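Local coordinates for protein Maltose/maltodextrin transport permease homologue (PDB 6FFL) that binds maltodextrins such as maltotriose through this solute-binding domain, which is fused to the membrane subunit of a maltose/maltodextrin ABC transporter and probably delivers sugar for uptake, at residues E163-A168 / S264-T269; P298-F303 / L310-Q315; S47-A52 / G70-M75; Y358-V361 / S365-P368. All coordinates share one frame; numbering follows the deposited sequence.

Contact 1. Residues E163-A168 / S264-T269; sequences EPFFFA and SPLVGT. With GLC (alpha-D-glucopyranose), chain B; GLC (alpha-D-glucopyranose), chain C.
Leu266 packs against the ring of Phe165 at the bound sugar. Its CB lies 4.0 Å from Phe165 CE1, and its CD1 meets the same ring corner. The two side chains cross obliquely. Ala168 adds a smaller apolar touch, with its CB 4.3 Å from Leu266 CD1. Phe165 holds CG anti to its own nitrogen (chi1 -163°), and this carries the ring out from its short helix between strand and sugar. One ring face is covered by C4 of the chain C glucose, 3.8 Å above the plane and offset toward the rim. This is a CH-pi type of approach, common where aromatic rings meet sugars. A water sits over the centre of the opposite face. It donates to Phe165 O at 3.0 Å and accepts a weak bond from Leu266 N. The start of the helix also grips the chain B glucose. Phe165 N donates to its O6 (2.9 Å, 158°), and the same O6 lies very close to Glu163 OE2. Arg355 forms a salt bridge with that carboxylate, probably helping to fix it. Glu163, Pro164, Phe165 and Phe166 belong to the maltotriose pocket; Trp236 and Met341 also touch the Phe165 ring. Leu266 and Pro164 both touch Trp351 of helix 346-362. Strand 339-340 runs parallel to strand 266-274, while Phe167 reaches helix 191-205 from helix 164-167.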
loop_
_atom_site.group_PDB
_atom_site.type_symbol
_atom_site.label_atom_id
_atom_site.label_comp_id
_atom_site.label_asym_id
_atom_site.label_seq_id
_atom_site.Cartn_x
_atom_site.Cartn_y
_atom_site.Cartn_z
ATOM N N GLU A 163 -3.221 9.055 7.260
ATOM C CA GLU A 163 -3.742 8.267 6.147
ATOM C C GLU A 163 -4.305 6.955 6.675
ATOM O O GLU A 163 -3.604 6.238 7.377
ATOM C CB GLU A 163 -2.617 8.004 5.146
ATOM C CG GLU A 163 -3.037 7.314 3.859
ATOM C CD GLU A 163 -3.973 8.142 3.009
ATOM O OE1 GLU A 163 -3.852 9.385 3.026
ATOM O OE2 GLU A 163 -4.846 7.558 2.319
ATOM N N PRO A 164 -5.558 6.603 6.352
ATOM C CA PRO A 164 -6.172 5.436 7.005
ATOM C C PRO A 164 -5.404 4.136 6.825
ATOM O O PRO A 164 -5.389 3.302 7.738
ATOM C CB PRO A 164 -7.561 5.363 6.349
ATOM C CG PRO A 164 -7.848 6.744 5.934
ATOM C CD PRO A 164 -6.527 7.373 5.556
ATOM N N PHE A 165 -4.785 3.920 5.661
ATOM C CA PHE A 165 -3.996 2.703 5.474
ATOM C C PHE A 165 -2.976 2.532 6.592
ATOM O O PHE A 165 -2.700 1.405 7.020
ATOM C CB PHE A 165 -3.291 2.755 4.118
ATOM C CG PHE A 165 -2.773 1.421 3.637
ATOM C CD1 PHE A 165 -3.652 0.398 3.294
ATOM C CD2 PHE A 165 -1.409 1.209 3.502
ATOM C CE1 PHE A 165 -3.183 -0.829 2.810
ATOM C CE2 PHE A 165 -0.919 -0.009 3.030
ATOM C CZ PHE A 165 -1.816 -1.037 2.688
ATOM N N PHE A 166 -2.437 3.641 7.094
ATOM C CA PHE A 166 -1.346 3.572 8.058
ATOM C C PHE A 166 -1.826 3.378 9.492
ATOM O O PHE A 166 -1.036 2.925 10.331
ATOM C CB PHE A 166 -0.483 4.824 7.932
ATOM C CG PHE A 166 0.329 4.870 6.658
ATOM C CD1 PHE A 166 -0.261 5.217 5.446
ATOM C CD2 PHE A 166 1.681 4.548 6.674
ATOM C CE1 PHE A 166 0.487 5.246 4.267
ATOM C CE2 PHE A 166 2.435 4.579 5.496
ATOM C CZ PHE A 166 1.836 4.927 4.301
ATOM N N PHE A 167 -3.093 3.672 9.813
ATOM C CA PHE A 167 -3.564 3.261 11.136
ATOM C C PHE A 167 -4.450 2.022 11.103
ATOM O O PHE A 167 -4.726 1.452 12.165
ATOM C CB PHE A 167 -4.254 4.434 11.885
ATOM C CG PHE A 167 -5.526 4.962 11.264
ATOM C CD1 PHE A 167 -6.726 4.252 11.355
ATOM C CD2 PHE A 167 -5.539 6.216 10.669
ATOM C CE1 PHE A 167 -7.906 4.777 10.823
ATOM C CE2 PHE A 167 -6.708 6.747 10.128
ATOM C CZ PHE A 167 -7.897 6.011 10.200
ATOM N N ALA A 168 -4.849 1.559 9.918
ATOM C CA ALA A 168 -5.610 0.318 9.798
ATOM C C ALA A 168 -5.008 -0.892 10.510
ATOM O O ALA A 168 -5.783 -1.680 11.076
ATOM C CB ALA A 168 -5.804 -0.007 8.310
ATOM N N SER A 264 -2.152 -5.766 12.402
ATOM C CA SER A 264 -2.279 -6.662 11.263
ATOM C C SER A 264 -2.199 -5.860 9.972
ATOM O O SER A 264 -3.175 -5.195 9.595
ATOM C CB SER A 264 -3.611 -7.421 11.349
ATOM O OG SER A 264 -3.678 -8.429 10.361
ATOM N N PRO A 265 -1.072 -5.881 9.265
ATOM C CA PRO A 265 -0.991 -5.155 7.993
ATOM C C PRO A 265 -1.930 -5.769 6.971
ATOM O O PRO A 265 -2.239 -6.960 7.021
ATOM C CB PRO A 265 0.475 -5.333 7.574
ATOM C CG PRO A 265 0.899 -6.589 8.228
ATOM C CD PRO A 265 0.125 -6.704 9.519
ATOM N N LEU A 266 -2.412 -4.938 6.052
ATOM C CA LEU A 266 -3.181 -5.444 4.921
ATOM C C LEU A 266 -2.216 -5.936 3.849
ATOM O O LEU A 266 -1.338 -5.191 3.410
ATOM C CB LEU A 266 -4.096 -4.356 4.364
ATOM C CG LEU A 266 -5.214 -4.024 5.360
ATOM C CD1 LEU A 266 -5.892 -2.716 5.000
ATOM C CD2 LEU A 266 -6.229 -5.170 5.430
ATOM N N VAL A 267 -2.378 -7.185 3.432
ATOM C CA VAL A 267 -1.464 -7.830 2.497
ATOM C C VAL A 267 -2.195 -8.004 1.179
ATOM O O VAL A 267 -3.359 -8.423 1.159
ATOM C CB VAL A 267 -0.961 -9.181 3.040
ATOM C CG1 VAL A 267 -0.042 -9.869 2.032
ATOM C CG2 VAL A 267 -0.224 -8.954 4.370
ATOM N N GLY A 268 -1.527 -7.667 0.084
ATOM C CA GLY A 268 -2.186 -7.797 -1.201
ATOM C C GLY A 268 -1.249 -7.597 -2.369
ATOM O O GLY A 268 -0.159 -8.163 -2.396
ATOM N N THR A 269 -1.664 -6.789 -3.340
ATOM C CA THR A 269 -0.850 -6.563 -4.519
ATOM C C THR A 269 -1.142 -5.177 -5.070
ATOM O O THR A 269 -2.073 -4.487 -4.640
ATOM C CB THR A 269 -1.109 -7.646 -5.590
ATOM O OG1 THR A 269 -0.069 -7.607 -6.580
ATOM C CG2 THR A 269 -2.461 -7.434 -6.284
HETATM C C1 GLC B . -4.574 2.176 0.366
HETATM C C2 GLC B . -5.675 1.769 -0.617
HETATM C C3 GLC B . -6.405 3.023 -1.111
HETATM C C4 GLC B . -6.953 3.804 0.070
HETATM C C5 GLC B . -5.821 4.139 1.052
HETATM C C6 GLC B . -6.395 4.733 2.335
HETATM O O2 GLC B . -5.129 1.024 -1.723
HETATM O O3 GLC B . -7.502 2.649 -1.973
HETATM O O4 GLC B . -7.556 5.016 -0.410
HETATM O O5 GLC B . -5.160 2.927 1.432
HETATM O O6 GLC B . -5.366 5.304 3.171
HETATM C C1 GLC C . 0.533 2.764 -0.609
HETATM C C2 GLC C . -0.261 1.499 -0.909
HETATM C C3 GLC C . -1.729 1.779 -1.188
HETATM C C4 GLC C . -2.278 2.614 -0.036
HETATM C C5 GLC C . -1.449 3.889 0.101
HETATM C C6 GLC C . -1.969 4.766 1.246
HETATM O O2 GLC C . 0.356 0.850 -2.037
HETATM O O3 GLC C . -2.429 0.525 -1.264
HETATM O O4 GLC C . -3.621 2.980 -0.313
HETATM O O5 GLC C . -0.111 3.515 0.411
HETATM O O6 GLC C . -1.424 6.099 1.133
HETATM O O HOH W 1 -2.400 -1.479 6.244
#

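Contact 2. Residues P298-F303 / L310-Q315; sequences PVQLLF and LPSNLQ
Gln300 sets its amide against Pro311 CB and the backbone of Ser312 and Asn313, and supplies the largest share of the buried surface. CG lies anti to the carbonyl carbon (chi1 -64°) and the chain is extended beyond it, which carries the amide from the helix to the Ser312-Asn313 backbone. OE1 accepts a hydrogen bond from Asn313 N at 2.9 Å. The bond is nearly straight, 171° at the hydrogen, and it uses a lone pair in the carbonyl plane. OE1 also lies 3.2 Å from Pro311 CB. On the other side of the amide, NE2 donates to Thr295 O, a backbone carbonyl ahead of the same helix. The amide is therefore held at both ends, which should fix its rotation. Ser312 OG lies 2.9 Å from Gln300 NE2 and is hydrogen-bonded to Gly109 O.

The neighbouring part of the contact is apolar. Leu301 sends CD2 to Pro311 CG at 4.1 Å, and the two side chains meet at about a right angle. Val322 of helix 320-323 touches both of them. The CB of Asn313 faces the helix, while its amide turns off to bond Ala316 N. Helix 297-307 is followed by the short strand 310-311, which pairs antiparallel with strand 111-112 in a small two-stranded sheet of the solute-binding-protein fold. A glutamine of the helix holds the chain that follows by its backbone.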
loop_
_atom_site.group_PDB
_atom_site.type_symbol
_atom_site.label_atom_id
_atom_site.label_comp_id
_atom_site.label_asym_id
_atom_site.label_seq_id
_atom_site.Cartn_x
_atom_site.Cartn_y
_atom_site.Cartn_z
ATOM N N PRO A 298 10.731 -12.474 -16.329
ATOM C CA PRO A 298 11.878 -11.556 -16.452
ATOM C C PRO A 298 11.623 -10.172 -15.879
ATOM O O PRO A 298 12.509 -9.622 -15.212
ATOM C CB PRO A 298 12.129 -11.529 -17.966
ATOM C CG PRO A 298 11.730 -12.897 -18.406
ATOM C CD PRO A 298 10.513 -13.229 -17.582
ATOM N N VAL A 299 10.423 -9.606 -16.069
ATOM C CA VAL A 299 10.139 -8.288 -15.500
ATOM C C VAL A 299 9.934 -8.376 -13.989
ATOM O O VAL A 299 10.399 -7.510 -13.239
ATOM C CB VAL A 299 8.919 -7.648 -16.192
ATOM C CG1 VAL A 299 8.545 -6.344 -15.488
ATOM C CG2 VAL A 299 9.221 -7.387 -17.657
ATOM N N GLN A 300 9.225 -9.405 -13.515
ATOM C CA GLN A 300 9.052 -9.566 -12.069
ATOM C C GLN A 300 10.397 -9.682 -11.361
ATOM O O GLN A 300 10.585 -9.128 -10.271
ATOM C CB GLN A 300 8.203 -10.798 -11.775
ATOM C CG GLN A 300 6.770 -10.710 -12.289
ATOM C CD GLN A 300 5.844 -11.655 -11.552
ATOM O OE1 GLN A 300 6.185 -12.156 -10.482
ATOM N NE2 GLN A 300 4.655 -11.898 -12.118
ATOM N N LEU A 301 11.339 -10.404 -11.958
ATOM C CA LEU A 301 12.644 -10.563 -11.331
ATOM C C LEU A 301 13.507 -9.315 -11.462
ATOM O O LEU A 301 14.428 -9.128 -10.661
ATOM C CB LEU A 301 13.364 -11.777 -11.921
ATOM C CG LEU A 301 12.759 -13.136 -11.541
ATOM C CD1 LEU A 301 13.479 -14.285 -12.269
ATOM C CD2 LEU A 301 12.772 -13.338 -10.027
ATOM N N LEU A 302 13.249 -8.471 -12.460
ATOM C CA LEU A 302 13.910 -7.172 -12.507
ATOM C C LEU A 302 13.516 -6.327 -11.301
ATOM O O LEU A 302 14.376 -5.732 -10.635
ATOM C CB LEU A 302 13.559 -6.450 -13.808
ATOM C CG LEU A 302 14.229 -5.100 -14.046
ATOM C CD1 LEU A 302 15.743 -5.245 -14.128
ATOM C CD2 LEU A 302 13.668 -4.484 -15.326
ATOM N N PHE A 303 12.211 -6.270 -11.003
ATOM C CA PHE A 303 11.748 -5.587 -9.794
ATOM C C PHE A 303 12.304 -6.261 -8.551
ATOM O O PHE A 303 12.778 -5.594 -7.625
ATOM C CB PHE A 303 10.217 -5.564 -9.732
ATOM C CG PHE A 303 9.590 -4.508 -10.592
ATOM C CD1 PHE A 303 9.511 -3.198 -10.146
ATOM C CD2 PHE A 303 9.067 -4.824 -11.837
ATOM C CE1 PHE A 303 8.931 -2.225 -10.921
ATOM C CE2 PHE A 303 8.492 -3.852 -12.621
ATOM C CZ PHE A 303 8.428 -2.539 -12.161
ATOM N N LEU A 310 8.664 -9.219 -3.498
ATOM C CA LEU A 310 8.396 -10.635 -3.749
ATOM C C LEU A 310 7.593 -10.815 -5.039
ATOM O O LEU A 310 6.479 -10.285 -5.136
ATOM C CB LEU A 310 7.617 -11.225 -2.580
ATOM C CG LEU A 310 7.261 -12.709 -2.638
ATOM C CD1 LEU A 310 8.511 -13.565 -2.531
ATOM C CD2 LEU A 310 6.241 -13.037 -1.543
ATOM N N PRO A 311 8.075 -11.587 -6.014
ATOM C CA PRO A 311 7.281 -11.821 -7.231
ATOM C C PRO A 311 5.934 -12.458 -6.929
ATOM O O PRO A 311 5.774 -13.223 -5.976
ATOM C CB PRO A 311 8.157 -12.788 -8.050
ATOM C CG PRO A 311 9.559 -12.450 -7.612
ATOM C CD PRO A 311 9.428 -12.164 -6.129
ATOM N N SER A 312 4.971 -12.175 -7.802
ATOM C CA SER A 312 3.692 -12.866 -7.742
ATOM C C SER A 312 3.745 -14.232 -8.415
ATOM O O SER A 312 2.973 -15.127 -8.053
ATOM C CB SER A 312 2.617 -12.007 -8.401
ATOM O OG SER A 312 2.971 -11.721 -9.738
ATOM N N ASN A 313 4.618 -14.409 -9.407
ATOM C CA ASN A 313 4.719 -15.691 -10.089
ATOM C C ASN A 313 5.418 -16.700 -9.181
ATOM O O ASN A 313 6.475 -16.411 -8.618
ATOM C CB ASN A 313 5.477 -15.529 -11.405
ATOM C CG ASN A 313 5.632 -16.838 -12.145
ATOM O OD1 ASN A 313 6.451 -17.672 -11.775
ATOM N ND2 ASN A 313 4.828 -17.029 -13.195
ATOM N N LEU A 314 4.806 -17.876 -9.016
ATOM C CA LEU A 314 5.283 -18.829 -8.019
ATOM C C LEU A 314 6.639 -19.407 -8.400
ATOM O O LEU A 314 7.526 -19.518 -7.548
ATOM C CB LEU A 314 4.251 -19.946 -7.817
ATOM C CG LEU A 314 2.882 -19.449 -7.299
ATOM C CD1 LEU A 314 1.862 -20.576 -7.207
ATOM C CD2 LEU A 314 3.012 -18.727 -5.948
ATOM N N GLN A 315 6.827 -19.785 -9.671
ATOM C CA GLN A 315 8.124 -20.325 -10.071
ATOM C C GLN A 315 9.228 -19.270 -10.014
ATOM O O GLN A 315 10.394 -19.611 -9.775
ATOM C CB GLN A 315 8.059 -20.935 -11.475
ATOM C CG GLN A 315 9.309 -21.764 -11.875
ATOM C CD GLN A 315 9.636 -22.898 -10.901
ATOM O OE1 GLN A 315 8.760 -23.445 -10.245
ATOM N NE2 GLN A 315 10.920 -23.266 -10.828
#

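Contact 3. Residues S47-A52 / G70-M75; sequences SSFQSA and GPFATM. With PT (platinum (II) ion), chain E.
Phe49 holds CG anti to its nitrogen (chi1 -176°) and Phe72 holds CG anti to its carbonyl carbon (chi1 -73°). These torsions point the two rings at each other across the gap between helices 42-54 and 69-74. Phe49 CD2 rests over one face of the Phe72 ring, 3.6 Å from Phe72 CZ and offset toward the rim. The ring planes are 43° apart. Gln50 extends past the same ring at about a right angle. Its CG lies 3.7 Å from Phe72 CE1, and its OE1 reaches Pro71 CB at 3.5 Å. The short helical segments are almost parallel, with axes 11.0 Å apart, so large side chains fill the space. Between the helices the chain passes through strand 61-65, which lies parallel to strand 4-9 in the mixed main sheet. The two helices are joined to it as in the alpha/beta lobes of periplasmic binding proteins. Both phenylalanines touch Val62 of that strand. At the far end of the second helix, Thr74 OG1 donates to Gly70 O at 3.0 Å. The side chain of Met75, bent at chi2, starts toward helix 42-54 and binds a platinum ion through SD at 2.3 Å. A water and Met54 SD also bind this metal.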
loop_
_atom_site.group_PDB
_atom_site.type_symbol
_atom_site.label_atom_id
_atom_site.label_comp_id
_atom_site.label_asym_id
_atom_site.label_seq_id
_atom_site.Cartn_x
_atom_site.Cartn_y
_atom_site.Cartn_z
ATOM N N SER A 47 -9.289 8.299 -8.936
ATOM C CA SER A 47 -10.343 9.221 -9.339
ATOM C C SER A 47 -10.176 9.655 -10.796
ATOM O O SER A 47 -11.167 9.800 -11.519
ATOM C CB SER A 47 -10.371 10.423 -8.390
ATOM O OG SER A 47 -9.206 11.208 -8.525
ATOM N N SER A 48 -8.936 9.838 -11.258
ATOM C CA SER A 48 -8.735 10.283 -12.639
ATOM C C SER A 48 -9.014 9.157 -13.640
ATOM O O SER A 48 -9.573 9.406 -14.718
ATOM C CB SER A 48 -7.325 10.870 -12.807
ATOM O OG SER A 48 -6.315 9.875 -12.885
ATOM N N PHE A 49 -8.667 7.911 -13.302
ATOM C CA PHE A 49 -9.045 6.811 -14.184
ATOM C C PHE A 49 -10.561 6.672 -14.260
ATOM O O PHE A 49 -11.125 6.488 -15.350
ATOM C CB PHE A 49 -8.410 5.487 -13.742
ATOM C CG PHE A 49 -8.724 4.358 -14.696
ATOM C CD1 PHE A 49 -8.028 4.237 -15.893
ATOM C CD2 PHE A 49 -9.752 3.470 -14.430
ATOM C CE1 PHE A 49 -8.346 3.236 -16.800
ATOM C CE2 PHE A 49 -10.074 2.460 -15.330
ATOM C CZ PHE A 49 -9.368 2.349 -16.521
ATOM N N GLN A 50 -11.242 6.769 -13.115
ATOM C CA GLN A 50 -12.699 6.666 -13.127
ATOM C C GLN A 50 -13.307 7.753 -14.007
ATOM O O GLN A 50 -14.179 7.479 -14.841
ATOM C CB GLN A 50 -13.247 6.751 -11.697
ATOM C CG GLN A 50 -12.868 5.560 -10.830
ATOM C CD GLN A 50 -13.448 5.622 -9.423
ATOM O OE1 GLN A 50 -13.682 4.596 -8.792
ATOM N NE2 GLN A 50 -13.677 6.834 -8.927
ATOM N N SER A 51 -12.842 8.995 -13.841
ATOM C CA SER A 51 -13.394 10.107 -14.607
ATOM C C SER A 51 -13.110 9.946 -16.095
ATOM O O SER A 51 -13.998 10.131 -16.932
ATOM C CB SER A 51 -12.823 11.427 -14.091
ATOM O OG SER A 51 -13.165 12.496 -14.951
ATOM N N ALA A 52 -11.871 9.588 -16.442
ATOM C CA ALA A 52 -11.511 9.462 -17.849
ATOM C C ALA A 52 -12.267 8.319 -18.514
ATOM O O ALA A 52 -12.760 8.468 -19.638
ATOM C CB ALA A 52 -10.004 9.263 -17.995
ATOM N N GLY A 70 -12.902 -3.358 -6.993
ATOM C CA GLY A 70 -14.315 -3.220 -6.693
ATOM C C GLY A 70 -14.967 -2.056 -7.409
ATOM O O GLY A 70 -15.933 -2.226 -8.161
ATOM N N PRO A 71 -14.455 -0.843 -7.182
ATOM C CA PRO A 71 -15.023 0.323 -7.874
ATOM C C PRO A 71 -14.881 0.242 -9.383
ATOM O O PRO A 71 -15.837 0.540 -10.109
ATOM C CB PRO A 71 -14.229 1.497 -7.289
ATOM C CG PRO A 71 -13.764 1.009 -5.941
ATOM C CD PRO A 71 -13.472 -0.453 -6.147
ATOM N N PHE A 72 -13.707 -0.156 -9.876
ATOM C CA PHE A 72 -13.507 -0.203 -11.321
ATOM C C PHE A 72 -14.442 -1.216 -11.960
ATOM O O PHE A 72 -15.040 -0.950 -13.010
ATOM C CB PHE A 72 -12.059 -0.567 -11.666
ATOM C CG PHE A 72 -11.047 0.529 -11.416
ATOM C CD1 PHE A 72 -11.421 1.755 -10.882
ATOM C CD2 PHE A 72 -9.702 0.314 -11.726
ATOM C CE1 PHE A 72 -10.469 2.754 -10.651
ATOM C CE2 PHE A 72 -8.740 1.303 -11.505
ATOM C CZ PHE A 72 -9.127 2.529 -10.961
ATOM N N ALA A 73 -14.569 -2.398 -11.347
ATOM C CA ALA A 73 -15.401 -3.436 -11.949
ATOM C C ALA A 73 -16.878 -3.073 -11.885
ATOM O O ALA A 73 -17.609 -3.230 -12.877
ATOM C CB ALA A 73 -15.147 -4.779 -11.266
ATOM N N THR A 74 -17.344 -2.577 -10.733
ATOM C CA THR A 74 -18.768 -2.268 -10.624
ATOM C C THR A 74 -19.186 -1.097 -11.505
ATOM O O THR A 74 -20.364 -1.013 -11.874
ATOM C CB THR A 74 -19.171 -1.987 -9.166
ATOM O OG1 THR A 74 -18.494 -0.828 -8.676
ATOM C CG2 THR A 74 -18.851 -3.164 -8.287
ATOM N N MET A 75 -18.262 -0.202 -11.855
ATOM C CA MET A 75 -18.545 0.875 -12.801
ATOM C C MET A 75 -18.418 0.429 -14.252
ATOM O O MET A 75 -18.670 1.233 -15.159
ATOM C CB MET A 75 -17.604 2.059 -12.557
ATOM C CG MET A 75 -17.714 2.700 -11.181
ATOM S SD MET A 75 -19.099 3.832 -11.020
ATOM C CE MET A 75 -18.719 4.627 -9.454
HETATM PT PT PT E . -18.593 5.483 -12.548
HETATM O O HOH W 2 -16.514 5.471 -12.096
#

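Contact 4. Residues Y358-V361 / S365-P368; sequences YQKV and SLQP
Lys360 O takes the backbone N-H of Ser365 in a bond of 3.0 Å. The bond is nearly straight, 166° at the hydrogen. Ser365 OG lies 3.3 Å from the same oxygen, at most a weak and unsettled bond. The O(i) to N(i+5) bond from Ser365 N ties the last part of helix 346-362 to the turn that leaves it. Alongside, Leu366 lies across the aliphatic part of Lys360. Leu366 CB and CD2 both approach Lys360 CB at 4.0 Å, and CD2 also nears Lys360 CD. The lysine chain is fully extended, and its amine leads away from the turn. One residue further on, Val361 CA makes a C-H...O contact with Leu366 O at 3.5 Å. Its CG2 meets Leu366 CB, and its CG1 lies 4.4 Å from Pro368 CG. Val361 thus fills the inner corner of the turn, while Ser365 and Gln367 stay at the surface. Gln367 occupies the N-cap position of helix 368-384, the last helix of the chain, and Pro368 is its first residue. Leu366 and Val361 both touch Ala371 of that helix. Helix 191-205 lies against the inner side, with Leu201 on Val361 and Phe197 on Pro368.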
loop_
_atom_site.group_PDB
_atom_site.type_symbol
_atom_site.label_atom_id
_atom_site.label_comp_id
_atom_site.label_asym_id
_atom_site.label_seq_id
_atom_site.Cartn_x
_atom_site.Cartn_y
_atom_site.Cartn_z
ATOM N N TYR A 358 -10.884 10.967 10.911
ATOM C CA TYR A 358 -9.645 11.092 11.682
ATOM C C TYR A 358 -8.962 12.427 11.427
ATOM O O TYR A 358 -8.266 12.939 12.309
ATOM C CB TYR A 358 -8.660 9.942 11.413
ATOM C CG TYR A 358 -7.682 9.756 12.590
ATOM C CD1 TYR A 358 -8.123 9.913 13.906
ATOM C CD2 TYR A 358 -6.338 9.483 12.385
ATOM C CE1 TYR A 358 -7.261 9.751 14.996
ATOM C CE2 TYR A 358 -5.466 9.323 13.458
ATOM C CZ TYR A 358 -5.934 9.459 14.763
ATOM O OH TYR A 358 -5.086 9.309 15.851
ATOM N N GLN A 359 -9.159 13.019 10.251
ATOM C CA GLN A 359 -8.632 14.364 10.040
ATOM C C GLN A 359 -9.223 15.331 11.051
ATOM O O GLN A 359 -8.518 16.198 11.581
ATOM C CB GLN A 359 -8.919 14.837 8.610
ATOM C CG GLN A 359 -8.155 16.093 8.194
ATOM C CD GLN A 359 -8.823 17.385 8.654
ATOM O OE1 GLN A 359 -10.028 17.422 8.907
ATOM N NE2 GLN A 359 -8.034 18.451 8.772
ATOM N N LYS A 360 -10.515 15.179 11.351
ATOM C CA LYS A 360 -11.157 16.066 12.312
ATOM C C LYS A 360 -10.665 15.801 13.726
ATOM O O LYS A 360 -10.545 16.731 14.530
ATOM C CB LYS A 360 -12.672 15.896 12.243
ATOM C CG LYS A 360 -13.298 16.349 10.939
ATOM C CD LYS A 360 -14.782 15.982 10.939
ATOM C CE LYS A 360 -15.499 16.488 9.704
ATOM N NZ LYS A 360 -16.945 16.133 9.745
ATOM N N VAL A 361 -10.414 14.532 14.059
ATOM C CA VAL A 361 -9.835 14.205 15.359
ATOM C C VAL A 361 -8.461 14.844 15.499
ATOM O O VAL A 361 -8.161 15.516 16.496
ATOM C CB VAL A 361 -9.739 12.682 15.536
ATOM C CG1 VAL A 361 -9.050 12.358 16.864
ATOM C CG2 VAL A 361 -11.096 12.052 15.468
ATOM N N SER A 365 -11.175 18.842 16.551
ATOM C CA SER A 365 -12.557 19.295 16.613
ATOM C C SER A 365 -13.538 18.192 16.979
ATOM O O SER A 365 -14.694 18.495 17.290
ATOM C CB SER A 365 -12.974 19.933 15.279
ATOM O OG SER A 365 -12.950 18.988 14.231
ATOM N N LEU A 366 -13.102 16.934 16.969
ATOM C CA LEU A 366 -13.974 15.788 17.177
ATOM C C LEU A 366 -13.299 14.832 18.155
ATOM O O LEU A 366 -12.128 14.495 17.969
ATOM C CB LEU A 366 -14.241 15.091 15.825
ATOM C CG LEU A 366 -15.341 14.053 15.654
ATOM C CD1 LEU A 366 -16.683 14.585 16.070
ATOM C CD2 LEU A 366 -15.386 13.608 14.181
ATOM N N GLN A 367 -14.028 14.386 19.181
ATOM C CA GLN A 367 -13.487 13.378 20.087
ATOM C C GLN A 367 -13.450 12.000 19.414
ATOM O O GLN A 367 -14.265 11.702 18.541
ATOM C CB GLN A 367 -14.313 13.308 21.368
ATOM C CG GLN A 367 -14.159 14.572 22.212
ATOM C CD GLN A 367 -14.691 14.414 23.617
ATOM O OE1 GLN A 367 -13.926 14.354 24.580
ATOM N NE2 GLN A 367 -16.006 14.354 23.744
ATOM N N PRO A 368 -12.507 11.137 19.811
ATOM C CA PRO A 368 -12.386 9.819 19.152
ATOM C C PRO A 368 -13.662 8.987 19.115
ATOM O O PRO A 368 -13.973 8.396 18.067
ATOM C CB PRO A 368 -11.284 9.136 19.977
ATOM C CG PRO A 368 -10.424 10.263 20.439
ATOM C CD PRO A 368 -11.376 11.416 20.717
#

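Along the chain contact 3 comes first, then contact 1, contact 2 and contact 4. Contact 1 lies nearest the middle of the chain, with its centre about 7 Å from the chain centre, beside the bound sugar. The others lie 20 to 23 Å from it, centre to centre. Contacts 2 and 4 are on opposite sides of the chain's centre, about 42 Å apart. Contacts 1 and 3 share the main sheet: strand 266-274 runs antiparallel to strand 61-65, which links the helices of contact 3. Contact 4 touches contact 1 directly, since Tyr358 CD2 packs 3.6 Å from Phe167 CE2. Helix 346-362 carries Arg355, which pairs with Glu163 of contact 1, and ends in the turn of contact 4.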